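Local coordinates for protein putative aminomethyltransferase (Leptospirillum rubarum, PDB 3TTG) that is a putative aminomethyltransferase related to the glycine cleavage T-protein and probably binds a folate cofactor, at residues A[134-140]-A[188-194]; A[45-51]-A[99-105]; A[147-152]-A[203-207]. All blocks are in the same frame, centred on the assembly; numbering follows the deposited sequence.

Interaction 1 (A[134-140]-A[188-194]); sequences HFREIRL and ADLFIPI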
loop_
_atom_site.group_PDB
_atom_site.type_symbol
_atom_site.label_atom_id
_atom_site.label_comp_id
_atom_site.label_asym_id
_atom_site.label_seq_id
_atom_site.Cartn_x
_atom_site.Cartn_y
_atom_site.Cartn_z
ATOM N N HIS A 134 2.357 21.162 -4.932
ATOM C CA HIS A 134 3.242 21.375 -6.097
ATOM C C HIS A 134 3.140 20.243 -7.126
ATOM O O HIS A 134 3.626 20.420 -8.241
ATOM C CB HIS A 134 4.727 21.483 -5.637
ATOM C CG HIS A 134 4.971 22.630 -4.705
ATOM N ND1 HIS A 134 6.252 23.108 -4.472
ATOM C CD2 HIS A 134 4.086 23.462 -4.103
ATOM C CE1 HIS A 134 6.103 24.159 -3.673
ATOM N NE2 HIS A 134 4.816 24.408 -3.431
ATOM N N PHE A 135 2.547 19.086 -6.768
ATOM C CA PHE A 135 2.542 17.913 -7.647
ATOM C C PHE A 135 1.185 17.265 -7.826
ATOM O O PHE A 135 0.402 17.246 -6.884
ATOM C CB PHE A 135 3.460 16.854 -7.033
ATOM C CG PHE A 135 4.844 17.376 -6.712
ATOM C CD1 PHE A 135 5.748 17.679 -7.732
ATOM C CD2 PHE A 135 5.238 17.590 -5.397
ATOM C CE1 PHE A 135 7.002 18.195 -7.437
ATOM C CE2 PHE A 135 6.490 18.146 -5.106
ATOM C CZ PHE A 135 7.351 18.462 -6.118
ATOM N N ARG A 136 0.940 16.709 -9.012
ATOM C CA ARG A 136 -0.203 15.832 -9.334
ATOM C C ARG A 136 0.347 14.373 -9.376
ATOM O O ARG A 136 1.379 14.139 -10.009
ATOM C CB ARG A 136 -0.825 16.234 -10.681
ATOM C CG ARG A 136 -1.651 17.551 -10.698
ATOM C CD ARG A 136 -2.937 17.488 -9.869
ATOM N NE ARG A 136 -3.688 16.265 -10.162
ATOM C CZ ARG A 136 -4.601 16.111 -11.115
ATOM N NH1 ARG A 136 -4.969 17.141 -11.876
ATOM N NH2 ARG A 136 -5.193 14.941 -11.283
ATOM N N GLU A 137 -0.335 13.401 -8.752
ATOM C CA GLU A 137 0.085 12.002 -8.780
ATOM C C GLU A 137 -0.578 11.245 -9.971
ATOM O O GLU A 137 -1.744 11.470 -10.308
ATOM C CB GLU A 137 -0.208 11.308 -7.452
ATOM C CG GLU A 137 0.495 9.964 -7.302
ATOM C CD GLU A 137 0.278 9.204 -5.996
ATOM O OE1 GLU A 137 -0.498 9.672 -5.135
ATOM O OE2 GLU A 137 0.780 8.063 -5.898
ATOM N N ILE A 138 0.217 10.467 -10.683
ATOM C CA ILE A 138 -0.258 9.562 -11.748
ATOM C C ILE A 138 0.300 8.239 -11.370
ATOM O O ILE A 138 1.505 8.156 -11.116
ATOM C CB ILE A 138 0.185 9.943 -13.187
ATOM C CG1 ILE A 138 -0.087 11.405 -13.522
ATOM C CG2 ILE A 138 -0.420 8.977 -14.214
ATOM C CD1 ILE A 138 0.455 11.893 -14.911
ATOM N N ARG A 139 -0.517 7.190 -11.386
ATOM C CA ARG A 139 -0.023 5.858 -11.041
ATOM C C ARG A 139 -0.024 4.919 -12.214
ATOM O O ARG A 139 -0.975 4.889 -13.030
ATOM C CB ARG A 139 -0.839 5.244 -9.936
ATOM C CG ARG A 139 -0.712 6.043 -8.687
ATOM C CD ARG A 139 -1.342 5.389 -7.524
ATOM N NE ARG A 139 -1.390 6.338 -6.402
ATOM C CZ ARG A 139 -2.294 6.333 -5.419
ATOM N NH1 ARG A 139 -3.186 5.363 -5.334
ATOM N NH2 ARG A 139 -2.299 7.301 -4.502
ATOM N N LEU A 140 1.031 4.058 -12.243
ATOM C CA LEU A 140 1.186 3.034 -13.254
ATOM C C LEU A 140 1.232 1.686 -12.572
ATOM O O LEU A 140 1.878 1.582 -11.533
ATOM C CB LEU A 140 2.481 3.243 -14.054
ATOM C CG LEU A 140 2.530 4.406 -15.057
ATOM C CD1 LEU A 140 3.983 4.577 -15.552
ATOM C CD2 LEU A 140 1.583 4.181 -16.196
ATOM N N ALA A 188 4.353 2.004 -10.079
ATOM C CA ALA A 188 5.091 3.240 -10.065
ATOM C C ALA A 188 4.162 4.412 -9.816
ATOM O O ALA A 188 3.044 4.456 -10.348
ATOM C CB ALA A 188 5.817 3.439 -11.374
ATOM N N ASP A 189 4.610 5.341 -8.965
ATOM C CA ASP A 189 3.883 6.566 -8.650
ATOM C C ASP A 189 4.675 7.750 -9.136
ATOM O O ASP A 189 5.793 8.002 -8.678
ATOM C CB ASP A 189 3.624 6.713 -7.187
ATOM C CG ASP A 189 2.982 5.484 -6.554
ATOM O OD1 ASP A 189 2.127 4.822 -7.230
ATOM O OD2 ASP A 189 3.378 5.140 -5.439
ATOM N N LEU A 190 4.074 8.504 -10.002
ATOM C CA LEU A 190 4.711 9.661 -10.593
ATOM C C LEU A 190 4.147 10.924 -9.958
ATOM O O LEU A 190 2.952 11.133 -10.055
ATOM C CB LEU A 190 4.449 9.694 -12.107
ATOM C CG LEU A 190 5.067 8.641 -13.009
ATOM C CD1 LEU A 190 4.588 7.240 -12.673
ATOM C CD2 LEU A 190 4.690 8.899 -14.470
ATOM N N PHE A 191 4.989 11.772 -9.356
ATOM C CA PHE A 191 4.574 13.078 -8.796
ATOM C C PHE A 191 5.064 14.134 -9.730
ATOM O O PHE A 191 6.259 14.430 -9.751
ATOM C CB PHE A 191 5.150 13.230 -7.391
ATOM C CG PHE A 191 4.445 12.309 -6.429
ATOM C CD1 PHE A 191 3.390 12.764 -5.653
ATOM C CD2 PHE A 191 4.872 11.017 -6.254
ATOM C CE1 PHE A 191 2.751 11.908 -4.749
ATOM C CE2 PHE A 191 4.184 10.148 -5.410
ATOM C CZ PHE A 191 3.167 10.625 -4.623
ATOM N N ILE A 192 4.151 14.625 -10.592
ATOM C CA ILE A 192 4.446 15.528 -11.697
ATOM C C ILE A 192 4.200 16.976 -11.298
ATOM O O ILE A 192 3.121 17.256 -10.785
ATOM C CB ILE A 192 3.545 15.116 -12.898
ATOM C CG1 ILE A 192 3.782 13.608 -13.242
ATOM C CG2 ILE A 192 3.817 16.007 -14.109
ATOM C CD1 ILE A 192 5.291 13.229 -13.621
ATOM N N PRO A 193 5.137 17.918 -11.569
ATOM C CA PRO A 193 4.873 19.315 -11.249
ATOM C C PRO A 193 3.570 19.784 -11.893
ATOM O O PRO A 193 3.294 19.462 -13.052
ATOM C CB PRO A 193 6.074 20.039 -11.864
ATOM C CG PRO A 193 7.169 19.042 -11.784
ATOM C CD PRO A 193 6.474 17.779 -12.201
ATOM N N ILE A 194 2.778 20.527 -11.161
ATOM C CA ILE A 194 1.474 21.019 -11.652
ATOM C C ILE A 194 1.527 21.554 -13.102
ATOM O O ILE A 194 0.668 21.208 -13.926
ATOM C CB ILE A 194 0.925 22.145 -10.740
ATOM C CG1 ILE A 194 0.671 21.722 -9.292
ATOM C CG2 ILE A 194 -0.375 22.676 -11.328
ATOM C CD1 ILE A 194 -0.028 20.491 -9.115
HETATM O O HOH W 1 1.809 6.867 -3.861
HETATM O O HOH W 2 1.236 2.508 -8.880
#
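E137 OE2 is gripped by two donors, R139 NE at 2.8 Å and water 1 at 2.6 Å, while D189 CB of the facing strand packs beside it at 3.4 Å. This cluster lies on one face of an antiparallel pair, strands 135-141 and 187-193, in the middle of a mixed sheet of the folate-binding domain. R139 holds E137 side-on, its NE on OE2 and its NH2 on OE1, and both nitrogens approach from above the carboxylate plane rather than within it. The same guanidinium makes a longer, 3.9 Å salt bridge from NE to D189 OD1, which probably eases the meeting of two carboxylates whose planes stand 81° apart. H174 NE2 bonds to D189 OD2, and Y221 OH to R139 NH1, so the network extends beyond the pair.

E137 also touches a ring. With CG anti to its backbone N (chi1 -166°) and the chain extended beyond, its CG lies over one face of F191, 4.0 Å from the centroid. On the other side of the sheet, I138, L140, L190 and I192 pack as hydrocarbon, with R136 at the end. Six backbone bonds, in three reciprocal pairs, hold the register between, and a seventh closes the end, from I194 N to H134 O. Past that bond, I194 CD1 comes back across the strand to meet R136 CG at 3.7 Å.

Interaction 2 (A[45-51]-A[99-105]); sequences RPSIFVE and KIALFPP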
loop_
_atom_site.group_PDB
_atom_site.type_symbol
_atom_site.label_atom_id
_atom_site.label_comp_id
_atom_site.label_asym_id
_atom_site.label_seq_id
_atom_site.Cartn_x
_atom_site.Cartn_y
_atom_site.Cartn_z
ATOM N N ARG A 45 -1.184 10.743 -2.494
ATOM C CA ARG A 45 -0.429 10.788 -1.270
ATOM C C ARG A 45 0.187 12.213 -1.113
ATOM O O ARG A 45 0.723 12.817 -2.072
ATOM C CB ARG A 45 0.690 9.775 -1.248
ATOM C CG ARG A 45 0.235 8.341 -1.049
ATOM C CD ARG A 45 1.383 7.396 -0.763
ATOM N NE ARG A 45 0.884 6.073 -0.407
ATOM C CZ ARG A 45 0.919 5.463 0.787
ATOM N NH1 ARG A 45 1.519 6.033 1.826
ATOM N NH2 ARG A 45 0.398 4.255 0.932
ATOM N N PRO A 46 0.187 12.761 0.098
ATOM C CA PRO A 46 0.949 14.009 0.338
ATOM C C PRO A 46 2.452 13.827 0.107
ATOM O O PRO A 46 2.966 12.717 0.128
ATOM C CB PRO A 46 0.686 14.325 1.842
ATOM C CG PRO A 46 -0.507 13.497 2.198
ATOM C CD PRO A 46 -0.434 12.250 1.339
ATOM N N SER A 47 3.144 14.930 -0.146
ATOM C CA SER A 47 4.591 15.032 -0.418
ATOM C C SER A 47 5.220 15.789 0.688
ATOM O O SER A 47 5.179 17.014 0.657
ATOM C CB SER A 47 4.809 15.778 -1.750
ATOM O OG SER A 47 4.567 14.919 -2.831
ATOM N N ILE A 48 5.770 15.105 1.687
ATOM C CA ILE A 48 6.313 15.768 2.876
ATOM C C ILE A 48 7.794 15.686 2.883
ATOM O O ILE A 48 8.352 14.593 2.761
ATOM C CB ILE A 48 5.760 15.117 4.169
ATOM C CG1 ILE A 48 4.237 15.005 4.190
ATOM C CG2 ILE A 48 6.279 15.855 5.417
ATOM C CD1 ILE A 48 3.472 16.405 4.007
ATOM N N PHE A 49 8.461 16.815 3.054
ATOM C CA PHE A 49 9.936 16.794 3.069
ATOM C C PHE A 49 10.468 17.143 4.431
ATOM O O PHE A 49 9.893 17.981 5.139
ATOM C CB PHE A 49 10.496 17.729 2.000
ATOM C CG PHE A 49 10.232 17.163 0.610
ATOM C CD1 PHE A 49 11.158 16.336 -0.008
ATOM C CD2 PHE A 49 8.972 17.245 0.042
ATOM C CE1 PHE A 49 10.895 15.782 -1.264
ATOM C CE2 PHE A 49 8.707 16.682 -1.213
ATOM C CZ PHE A 49 9.655 15.934 -1.841
ATOM N N VAL A 50 11.566 16.481 4.816
ATOM C CA VAL A 50 12.237 16.730 6.080
ATOM C C VAL A 50 13.702 17.099 5.794
ATOM O O VAL A 50 14.461 16.323 5.199
ATOM C CB VAL A 50 12.132 15.570 7.076
ATOM C CG1 VAL A 50 12.700 15.987 8.442
ATOM C CG2 VAL A 50 10.686 15.112 7.207
ATOM N N GLU A 51 14.103 18.256 6.275
ATOM C CA GLU A 51 15.460 18.748 6.123
ATOM C C GLU A 51 16.052 19.096 7.448
ATOM O O GLU A 51 15.345 19.119 8.465
ATOM C CB GLU A 51 15.427 19.967 5.195
ATOM C CG GLU A 51 14.937 21.249 5.825
ATOM C CD GLU A 51 14.766 22.408 4.848
ATOM O OE1 GLU A 51 14.981 23.566 5.277
ATOM O OE2 GLU A 51 14.434 22.165 3.662
ATOM N N LYS A 99 17.640 16.061 1.843
ATOM C CA LYS A 99 16.240 15.958 2.271
ATOM C C LYS A 99 15.760 14.517 2.323
ATOM O O LYS A 99 16.185 13.691 1.526
ATOM C CB LYS A 99 15.298 16.747 1.342
ATOM C CG LYS A 99 15.341 18.232 1.560
ATOM C CD LYS A 99 14.211 18.965 0.812
ATOM C CE LYS A 99 14.604 19.491 -0.555
ATOM N NZ LYS A 99 15.013 20.914 -0.495
ATOM N N ILE A 100 14.828 14.224 3.257
ATOM C CA ILE A 100 14.133 12.931 3.314
ATOM C C ILE A 100 12.729 13.215 2.792
ATOM O O ILE A 100 12.117 14.185 3.235
ATOM C CB ILE A 100 14.152 12.264 4.725
ATOM C CG1 ILE A 100 15.614 11.924 5.137
ATOM C CG2 ILE A 100 13.333 10.964 4.703
ATOM C CD1 ILE A 100 15.860 11.633 6.698
ATOM N N ALA A 101 12.266 12.485 1.761
ATOM C CA ALA A 101 10.897 12.637 1.210
ATOM C C ALA A 101 9.998 11.563 1.788
ATOM O O ALA A 101 10.387 10.420 1.783
ATOM C CB ALA A 101 10.929 12.525 -0.305
ATOM N N LEU A 102 8.837 11.922 2.311
ATOM C CA LEU A 102 7.899 11.009 2.908
ATOM C C LEU A 102 6.600 11.162 2.225
ATOM O O LEU A 102 6.083 12.289 2.078
ATOM C CB LEU A 102 7.713 11.265 4.449
ATOM C CG LEU A 102 8.964 11.195 5.295
ATOM C CD1 LEU A 102 8.704 11.721 6.712
ATOM C CD2 LEU A 102 9.518 9.773 5.340
ATOM N N PHE A 103 6.011 10.030 1.884
ATOM C CA PHE A 103 4.686 9.999 1.212
ATOM C C PHE A 103 3.713 9.188 2.069
ATOM O O PHE A 103 3.586 7.963 1.905
ATOM C CB PHE A 103 4.788 9.452 -0.189
ATOM C CG PHE A 103 5.779 10.250 -1.001
ATOM C CD1 PHE A 103 5.351 11.241 -1.865
ATOM C CD2 PHE A 103 7.132 9.942 -0.975
ATOM C CE1 PHE A 103 6.266 11.995 -2.597
ATOM C CE2 PHE A 103 8.042 10.640 -1.762
ATOM C CZ PHE A 103 7.611 11.717 -2.516
ATOM N N PRO A 104 3.038 9.867 3.020
ATOM C CA PRO A 104 2.042 9.188 3.865
ATOM C C PRO A 104 0.733 8.942 3.097
ATOM O O PRO A 104 0.671 9.227 1.912
ATOM C CB PRO A 104 1.870 10.170 5.005
ATOM C CG PRO A 104 1.937 11.480 4.314
ATOM C CD PRO A 104 3.080 11.307 3.348
ATOM N N PRO A 105 -0.267 8.313 3.709
ATOM C CA PRO A 105 -1.484 7.996 2.962
ATOM C C PRO A 105 -2.277 9.213 2.513
ATOM O O PRO A 105 -2.301 10.230 3.196
ATOM C CB PRO A 105 -2.324 7.191 3.983
ATOM C CG PRO A 105 -1.337 6.691 5.009
ATOM C CD PRO A 105 -0.312 7.745 5.094
#
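R45 turns CG anti to its own carbonyl carbon (chi1 -74°) and then runs extended to NE, a course that lays its methylenes along P104 O and delivers NH1 to F103 O at 2.8 Å. Strands 48-51 and 99-103 are neighbours in a five-stranded antiparallel sheet of the folate-binding domain, and this side-chain bond lies beyond the end of their ladder. The bond is somewhat bent, with 146° at the hydrogen, and NH1 also forms a salt bridge to D90 OD1. P105 CA lies over one face of the guanidinium, toward its rim. Replacing R45 by an alanine removes the guanidinium, which would probably leave F103 O short of a donor and the charge of D90 without its mate.

Prolines fill the next step of the contact. P46 packs CG on CG against P104 at 3.8 Å, and P46 O, buried without a polar partner, faces the C-H of F103 CA, with CA 3.4 Å from P46 O. S47 OG rests near the F103 ring, closest to CE1.

Between I48 and V50 the ladder is regular, four backbone bonds linking I48 with L102 and V50 with I100. These four side chains share the face turned to helices 55-60 and 109-118: I48 CG1 approaches P104 CD, V50 CG2 reaches L102 CD1 at 4.0 Å, and V113 and F112 of the second helix lie against I48 and L102. On the other face F49 lies beside A101, a small residue that accepts the ring closely, with F49 CE1 only 3.4 Å from A101 CB.

Interaction 3 (A[147-152]-A[203-207]); sequences SVLLSL and SLEDF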
loop_
_atom_site.group_PDB
_atom_site.type_symbol
_atom_site.label_atom_id
_atom_site.label_comp_id
_atom_site.label_asym_id
_atom_site.label_seq_id
_atom_site.Cartn_x
_atom_site.Cartn_y
_atom_site.Cartn_z
ATOM N N SER A 147 8.551 0.198 -19.221
ATOM C CA SER A 147 8.579 0.635 -20.631
ATOM C C SER A 147 7.846 1.963 -20.805
ATOM O O SER A 147 8.278 2.793 -21.595
ATOM C CB SER A 147 7.982 -0.425 -21.570
ATOM O OG SER A 147 6.568 -0.345 -21.689
ATOM N N VAL A 148 6.771 2.183 -20.041
ATOM C CA VAL A 148 6.018 3.440 -20.119
ATOM C C VAL A 148 6.895 4.549 -19.543
ATOM O O VAL A 148 6.954 5.623 -20.123
ATOM C CB VAL A 148 4.661 3.362 -19.368
ATOM C CG1 VAL A 148 3.954 4.714 -19.370
ATOM C CG2 VAL A 148 3.756 2.264 -19.936
ATOM N N LEU A 149 7.610 4.283 -18.419
ATOM C CA LEU A 149 8.481 5.316 -17.819
ATOM C C LEU A 149 9.642 5.661 -18.780
ATOM O O LEU A 149 9.923 6.838 -19.014
ATOM C CB LEU A 149 9.044 4.833 -16.475
ATOM C CG LEU A 149 7.997 4.654 -15.399
ATOM C CD1 LEU A 149 8.576 3.963 -14.235
ATOM C CD2 LEU A 149 7.345 5.965 -15.053
ATOM N N LEU A 150 10.273 4.626 -19.351
ATOM C CA LEU A 150 11.367 4.787 -20.320
ATOM C C LEU A 150 10.952 5.580 -21.539
ATOM O O LEU A 150 11.807 6.184 -22.159
ATOM C CB LEU A 150 11.915 3.441 -20.779
ATOM C CG LEU A 150 12.697 2.670 -19.744
ATOM C CD1 LEU A 150 12.857 1.251 -20.161
ATOM C CD2 LEU A 150 14.066 3.308 -19.489
ATOM N N SER A 151 9.669 5.564 -21.902
ATOM C CA SER A 151 9.159 6.338 -23.015
ATOM C C SER A 151 9.028 7.799 -22.624
ATOM O O SER A 151 9.475 8.657 -23.377
ATOM C CB SER A 151 7.814 5.795 -23.479
ATOM O OG SER A 151 7.405 6.435 -24.675
ATOM N N LEU A 152 8.435 8.104 -21.463
ATOM C CA LEU A 152 8.297 9.504 -21.050
ATOM C C LEU A 152 9.626 10.156 -20.641
ATOM O O LEU A 152 9.774 11.365 -20.805
ATOM C CB LEU A 152 7.357 9.660 -19.847
ATOM C CG LEU A 152 5.865 9.415 -19.992
ATOM C CD1 LEU A 152 5.206 9.396 -18.599
ATOM C CD2 LEU A 152 5.191 10.491 -20.832
ATOM N N SER A 203 0.671 12.933 -23.141
ATOM C CA SER A 203 1.684 11.942 -23.498
ATOM C C SER A 203 1.249 10.537 -23.077
ATOM O O SER A 203 1.278 9.630 -23.902
ATOM C CB SER A 203 3.032 12.268 -22.885
ATOM O OG SER A 203 3.604 13.366 -23.587
ATOM N N LEU A 204 0.784 10.358 -21.825
ATOM C CA LEU A 204 0.320 9.047 -21.385
ATOM C C LEU A 204 -0.909 8.541 -22.130
ATOM O O LEU A 204 -0.966 7.345 -22.372
ATOM C CB LEU A 204 0.055 9.063 -19.885
ATOM C CG LEU A 204 1.334 9.089 -19.070
ATOM C CD1 LEU A 204 1.071 9.454 -17.662
ATOM C CD2 LEU A 204 2.081 7.739 -19.157
ATOM N N GLU A 205 -1.866 9.411 -22.528
ATOM C CA GLU A 205 -3.062 8.993 -23.278
ATOM C C GLU A 205 -2.656 8.421 -24.643
ATOM O O GLU A 205 -3.207 7.414 -25.080
ATOM C CB GLU A 205 -4.046 10.176 -23.477
ATOM C CG GLU A 205 -4.845 10.552 -22.234
ATOM C CD GLU A 205 -5.487 11.931 -22.250
ATOM O OE1 GLU A 205 -5.497 12.588 -23.319
ATOM O OE2 GLU A 205 -5.996 12.347 -21.182
ATOM N N ASP A 206 -1.673 9.063 -25.303
ATOM C CA ASP A 206 -1.127 8.598 -26.584
ATOM C C ASP A 206 -0.463 7.231 -26.401
ATOM O O ASP A 206 -0.761 6.294 -27.132
ATOM C CB ASP A 206 -0.088 9.592 -27.159
ATOM C CG ASP A 206 -0.607 10.987 -27.511
ATOM O OD1 ASP A 206 -1.843 11.145 -27.658
ATOM O OD2 ASP A 206 0.233 11.917 -27.662
ATOM N N PHE A 207 0.397 7.109 -25.390
ATOM C CA PHE A 207 1.100 5.865 -25.109
ATOM C C PHE A 207 0.130 4.745 -24.807
ATOM O O PHE A 207 0.308 3.638 -25.301
ATOM C CB PHE A 207 2.094 6.021 -23.949
ATOM C CG PHE A 207 3.113 4.914 -23.932
ATOM C CD1 PHE A 207 4.274 5.010 -24.677
ATOM C CD2 PHE A 207 2.880 3.749 -23.227
ATOM C CE1 PHE A 207 5.208 3.973 -24.679
ATOM C CE2 PHE A 207 3.815 2.719 -23.223
ATOM C CZ PHE A 207 4.985 2.843 -23.935
#
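The axes of the helical segments 147-152 and 203-207 pass 11.0 Å apart at an angle of 129° between their N-to-C directions, and the gap is bridged by side chains, F207 foremost. Its CG is anti to the backbone N (chi1 -162°), which swings the ring across to the other helix, where atoms on the two sides of the ring meet different residues: CE2 touches V148 CG2 at 3.3 Å, while CE1 meets S151 OG at 3.3 Å. The hydroxyl approaches the ring obliquely. CZ, at the far end, comes near the backbone of S147 and V148, so the ring is held along much of its outline.

V148 divides its branches between this ring and the leucines, CG2 going to F207 and CG1 to L204 CD2 at 3.6 Å. L204 CD2 is shared again, since L152 CD1 reaches it at the same distance, the two leucines crossing at about a right angle. L152 CD2 presses on S203 CB at 3.5 Å, which is tight for two carbons.

Contact across this pair is thus van der Waals, without cross-helix hydrogen bonds. Beneath it, V148 and L204 also touch L140 and I138 of strand 135-141. Two helices, each following its own strand in the chain and packing side by side, form the helical layer over one face of the sheet, in an alpha/beta arrangement whose other face meets a second sheet.

The three contacts illustrate how a domain is layered. Interaction 1 lies in the middle: its centre is 13 Å from each of the other two, whereas interactions 2 and 3 stand 26 Å apart between centres, with nearest atoms about 14 Å apart. One face of the sheet in interaction 1 meets the second sheet: R45 N probably donates to E137 OE1 over 2.9 Å, and F191 CZ packs on F103 CD1 at 3.6 Å. The opposite face carries the helices, with I138 CD1 on L204 CD1 and L140 CD1 on L149 CD2, both at 3.7 Å. All lie in the folate-binding domain, but none of the three can be tied to a folate site on geometry alone.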